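Local coordinates for protein salicylate 5-hydroxylase, large oxygenase component (PDB 7C8Z) that hydroxylates salicylate at its 5-position to give gentisate, as the iron- and [2Fe-2S]-containing oxygenase component of a multicomponent enzyme of naphthalene degradation, at residues E60-Y64 with A65-C69; D165-L168 with E169-G172. All blocks are in the same frame, centred on the assembly; numbering follows the deposited sequence.

Interaction 1 (E60-Y64 with A65-C69); sequences ERLFY and ANHWC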
loop_
_atom_site.group_PDB
_atom_site.type_symbol
_atom_site.label_atom_id
_atom_site.label_comp_id
_atom_site.label_asym_id
_atom_site.label_seq_id
_atom_site.Cartn_x
_atom_site.Cartn_y
_atom_site.Cartn_z
ATOM N N GLU A 60 11.795 18.337 16.614
ATOM C CA GLU A 60 12.981 19.119 16.963
ATOM C C GLU A 60 13.003 19.492 18.443
ATOM O O GLU A 60 14.058 19.430 19.085
ATOM C CB GLU A 60 13.058 20.379 16.100
ATOM C CG GLU A 60 13.225 20.118 14.606
ATOM C CD GLU A 60 14.681 20.059 14.170
ATOM O OE1 GLU A 60 15.515 19.525 14.930
ATOM O OE2 GLU A 60 14.994 20.555 13.068
ATOM N N ARG A 61 11.849 19.873 19.005
ATOM C CA ARG A 61 11.810 20.512 20.314
ATOM C C ARG A 61 11.313 19.626 21.449
ATOM O O ARG A 61 11.531 19.974 22.613
ATOM C CB ARG A 61 10.934 21.770 20.254
ATOM C CG ARG A 61 11.459 22.829 19.299
ATOM C CD ARG A 61 10.683 24.122 19.434
ATOM N NE ARG A 61 11.166 25.153 18.519
ATOM C CZ ARG A 61 10.593 26.342 18.369
ATOM N NH1 ARG A 61 9.515 26.653 19.073
ATOM N NH2 ARG A 61 11.096 27.220 17.514
ATOM N N LEU A 62 10.657 18.506 21.157
ATOM C CA LEU A 62 10.180 17.599 22.193
ATOM C C LEU A 62 10.888 16.257 22.197
ATOM O O LEU A 62 10.971 15.623 23.249
ATOM C CB LEU A 62 8.671 17.362 22.047
ATOM C CG LEU A 62 7.732 18.524 22.396
ATOM C CD1 LEU A 62 8.231 19.300 23.600
ATOM C CD2 LEU A 62 7.541 19.456 21.217
ATOM N N PHE A 63 11.404 15.814 21.051
ATOM C CA PHE A 63 12.074 14.525 20.937
ATOM C C PHE A 63 13.582 14.622 20.781
ATOM O O PHE A 63 14.296 13.736 21.255
ATOM C CB PHE A 63 11.513 13.741 19.744
ATOM C CG PHE A 63 10.122 13.238 19.957
ATOM C CD1 PHE A 63 9.031 14.060 19.733
ATOM C CD2 PHE A 63 9.903 11.942 20.385
ATOM C CE1 PHE A 63 7.744 13.597 19.932
ATOM C CE2 PHE A 63 8.619 11.471 20.584
ATOM C CZ PHE A 63 7.538 12.301 20.359
ATOM N N TYR A 64 14.082 15.666 20.126
ATOM C CA TYR A 64 15.502 15.787 19.835
ATOM C C TYR A 64 16.215 16.795 20.723
ATOM O O TYR A 64 17.414 17.017 20.538
ATOM C CB TYR A 64 15.705 16.168 18.365
ATOM C CG TYR A 64 15.076 15.209 17.378
ATOM C CD1 TYR A 64 14.883 13.872 17.701
ATOM C CD2 TYR A 64 14.681 15.640 16.121
ATOM C CE1 TYR A 64 14.309 12.992 16.800
ATOM C CE2 TYR A 64 14.109 14.766 15.209
ATOM C CZ TYR A 64 13.925 13.442 15.553
ATOM O OH TYR A 64 13.354 12.574 14.649
ATOM N N ALA A 65 15.520 17.405 21.682
ATOM C CA ALA A 65 16.138 18.426 22.514
ATOM C C ALA A 65 15.375 18.553 23.825
ATOM O O ALA A 65 14.146 18.461 23.844
ATOM C CB ALA A 65 16.178 19.777 21.795
ATOM N N ASN A 66 16.121 18.753 24.912
ATOM C CA ASN A 66 15.583 19.097 26.227
ATOM C C ASN A 66 14.683 18.011 26.806
ATOM O O ASN A 66 13.898 18.280 27.721
ATOM C CB ASN A 66 14.822 20.428 26.187
ATOM C CG ASN A 66 15.730 21.610 25.916
ATOM O OD1 ASN A 66 15.604 22.280 24.891
ATOM N ND2 ASN A 66 16.656 21.875 26.838
ATOM N N HIS A 67 14.780 16.779 26.311
ATOM C CA HIS A 67 13.907 15.724 26.801
ATOM C C HIS A 67 14.645 14.399 26.806
ATOM O O HIS A 67 15.420 14.108 25.894
ATOM C CB HIS A 67 12.642 15.602 25.946
ATOM C CG HIS A 67 11.719 16.769 26.072
ATOM N ND1 HIS A 67 11.812 17.879 25.261
ATOM C CD2 HIS A 67 10.695 17.009 26.924
ATOM C CE1 HIS A 67 10.882 18.751 25.605
ATOM N NE2 HIS A 67 10.189 18.246 26.610
ATOM N N TRP A 68 14.384 13.600 27.837
ATOM C CA TRP A 68 14.791 12.206 27.855
ATOM C C TRP A 68 13.692 11.392 27.194
ATOM O O TRP A 68 12.517 11.529 27.546
ATOM C CB TRP A 68 15.021 11.706 29.280
ATOM C CG TRP A 68 16.143 12.366 30.006
ATOM C CD1 TRP A 68 16.043 13.376 30.910
ATOM C CD2 TRP A 68 17.536 12.044 29.913
ATOM N NE1 TRP A 68 17.289 13.713 31.382
ATOM C CE2 TRP A 68 18.222 12.908 30.785
ATOM C CE3 TRP A 68 18.269 11.111 29.173
ATOM C CZ2 TRP A 68 19.604 12.870 30.940
ATOM C CZ3 TRP A 68 19.641 11.072 29.328
ATOM C CH2 TRP A 68 20.295 11.948 30.204
ATOM N N CYS A 69 14.071 10.548 26.247
ATOM C CA CYS A 69 13.118 9.698 25.557
ATOM C C CYS A 69 13.472 8.246 25.830
ATOM O O CYS A 69 14.650 7.890 25.948
ATOM C CB CYS A 69 13.110 9.974 24.053
ATOM S SG CYS A 69 12.541 11.637 23.630
#

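Interaction 2 (D165-L168 with E169-G172); sequences DFKL and EEHG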
loop_
_atom_site.group_PDB
_atom_site.type_symbol
_atom_site.label_atom_id
_atom_site.label_comp_id
_atom_site.label_asym_id
_atom_site.label_seq_id
_atom_site.Cartn_x
_atom_site.Cartn_y
_atom_site.Cartn_z
ATOM N N ASP A 165 44.752 15.493 7.204
ATOM C CA ASP A 165 44.054 16.280 8.215
ATOM C C ASP A 165 42.815 15.567 8.753
ATOM O O ASP A 165 42.279 15.979 9.789
ATOM C CB ASP A 165 43.698 17.673 7.688
ATOM C CG ASP A 165 42.668 17.646 6.572
ATOM O OD1 ASP A 165 42.553 16.612 5.885
ATOM O OD2 ASP A 165 41.952 18.658 6.402
ATOM N N PHE A 166 42.350 14.523 8.067
ATOM C CA PHE A 166 41.163 13.782 8.478
ATOM C C PHE A 166 41.476 13.025 9.763
ATOM O O PHE A 166 42.436 12.248 9.816
ATOM C CB PHE A 166 40.742 12.822 7.366
ATOM C CG PHE A 166 39.624 11.898 7.730
ATOM C CD1 PHE A 166 38.309 12.275 7.518
ATOM C CD2 PHE A 166 39.881 10.632 8.240
ATOM C CE1 PHE A 166 37.268 11.423 7.833
ATOM C CE2 PHE A 166 38.843 9.772 8.560
ATOM C CZ PHE A 166 37.534 10.171 8.356
ATOM N N LYS A 167 40.666 13.241 10.795
ATOM C CA LYS A 167 40.856 12.595 12.082
ATOM C C LYS A 167 39.659 11.719 12.402
ATOM O O LYS A 167 38.509 12.117 12.190
ATOM C CB LYS A 167 41.000 13.637 13.205
ATOM C CG LYS A 167 42.200 14.564 13.108
ATOM C CD LYS A 167 42.257 15.504 14.314
ATOM C CE LYS A 167 42.162 16.969 13.899
ATOM N NZ LYS A 167 41.549 17.819 14.962
ATOM N N LEU A 168 39.947 10.514 12.896
ATOM C CA LEU A 168 38.889 9.584 13.276
ATOM C C LEU A 168 38.021 10.177 14.375
ATOM O O LEU A 168 36.805 9.944 14.419
ATOM C CB LEU A 168 39.494 8.253 13.725
ATOM C CG LEU A 168 40.415 7.510 12.750
ATOM C CD1 LEU A 168 40.477 6.029 13.090
ATOM C CD2 LEU A 168 39.966 7.697 11.310
ATOM N N GLU A 169 38.641 10.935 15.285
ATOM C CA GLU A 169 37.945 11.525 16.423
ATOM C C GLU A 169 36.719 12.337 16.021
ATOM O O GLU A 169 35.819 12.524 16.847
ATOM C CB GLU A 169 38.910 12.411 17.219
ATOM C CG GLU A 169 40.065 11.661 17.874
ATOM C CD GLU A 169 41.206 11.380 16.911
ATOM O OE1 GLU A 169 41.498 12.249 16.064
ATOM O OE2 GLU A 169 41.813 10.291 17.003
ATOM N N GLU A 170 36.662 12.817 14.779
ATOM C CA GLU A 170 35.610 13.717 14.328
ATOM C C GLU A 170 34.584 13.052 13.427
ATOM O O GLU A 170 33.727 13.751 12.874
ATOM C CB GLU A 170 36.212 14.920 13.598
ATOM C CG GLU A 170 37.175 15.720 14.430
ATOM C CD GLU A 170 38.092 16.577 13.587
ATOM O OE1 GLU A 170 38.556 17.620 14.095
ATOM O OE2 GLU A 170 38.342 16.213 12.417
ATOM N N HIS A 171 34.668 11.742 13.223
ATOM C CA HIS A 171 33.720 11.055 12.354
ATOM C C HIS A 171 33.284 9.735 12.972
ATOM O O HIS A 171 33.283 8.684 12.331
ATOM C CB HIS A 171 34.313 10.874 10.963
ATOM C CG HIS A 171 34.542 12.168 10.249
ATOM N ND1 HIS A 171 35.708 12.891 10.374
ATOM C CD2 HIS A 171 33.737 12.889 9.432
ATOM C CE1 HIS A 171 35.622 13.990 9.647
ATOM N NE2 HIS A 171 34.437 14.013 9.065
ATOM N N GLY A 172 32.919 9.779 14.251
ATOM C CA GLY A 172 32.285 8.654 14.898
ATOM C C GLY A 172 30.775 8.773 14.840
ATOM O O GLY A 172 30.217 9.735 14.316
#

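Interaction 1 (E60-Y64 with A65-C69)
Beyond helix 52-63 the chain turns so that His67 and Cys69 point back at residues 61-63. The backbone runs on without a break from 60-64 into 65-69; Asn66, with phi and psi of 63° and 19°, takes a left-handed helical conformation that turns the chain sharply, and Cys69 already has strand geometry. The imidazole of His67 lies alongside Leu62, both side chains pointing the same way, with Leu62 CD1 3.4 Å from His67 CE1. His67 ND1 donates to Ala65 O at 2.8 Å, in the carbonyl plane and slightly out of the ring plane, while Arg61 O sits at the ring edge, 3.3 Å from His67 CE1. A hydrogen bond between His67 NE2 and Tyr435 OH holds the other side of the ring, so a residue with two ring nitrogens suits this buried place. The small thiol of Cys69 fits against the carbonyl of Phe63: its SG, beside the backbone N (chi1 -65°), is 3.6 Å from Phe63 O and meets the Phe63 ring obliquely, 5.2 Å from its centroid. This sulfur-aromatic contact belongs to a helix-to-strand connection, leading from helix 52-63 into edge strand 69-73 of the antiparallel Rieske-domain sheet.

Interaction 2 (D165-L168 with E169-G172)
The rings of Phe166 and His171 form an offset stack, their planes inclined by 22° and their centroids 4.7 Å apart. Phe166 CE1 lies over one face of the imidazole, toward its rim, and comes within 3.3 Å of His171 ND1. With CG anti to the backbone N (chi1 174°), the phenyl group swings forward to the histidine five residues on. The imidazole edge is used too: Lys167 O lies in the ring plane and accepts a weak, nearly straight bond from His171 ND1 at 3.4 Å. Histidine thus offers both a face and an N-H. Between these residues the chain makes a short 3-10 turn, whose i to i+3 bonds run from Glu170 N to Lys167 O and from His171 N to Leu168 O (3.0 Å); it lies in the loop before strand 175-181 of the Rieske domain, with the His171 side chain about 8 Å from those of Cys110 and His112, which belong to the [2Fe-2S] pocket. On the more exposed side, Lys167 NZ forms a salt bridge with Glu170 OE1 at 3.1 Å, from above the carboxylate plane. Glu169, bent at chi2 (81°), crosses the lysine chain, its OE1 3.2 Å from Lys167 CB.

In the fold
From the N terminus, helix 52-63 comes first, and interaction 1 closes the turn that leads from it into strand 69-73, the first strand of the Rieske-domain sheet. Its surroundings include helix 427-440 near the C terminus, joined through Leu62 and His67, so the entry to the Rieske domain is tied to the far end of the chain. The chain then builds the cluster-bearing part of the domain, and interaction 2 closes a small turn between strands 158-159 and 175-181. The two contacts follow in series, neither nested nor crossed, their centres about 27 Å apart. Both reach the second subunit: Glu60 bonds its Val29 and Phe30, while Phe166 and His171 pack on its Glu411 and Arg407.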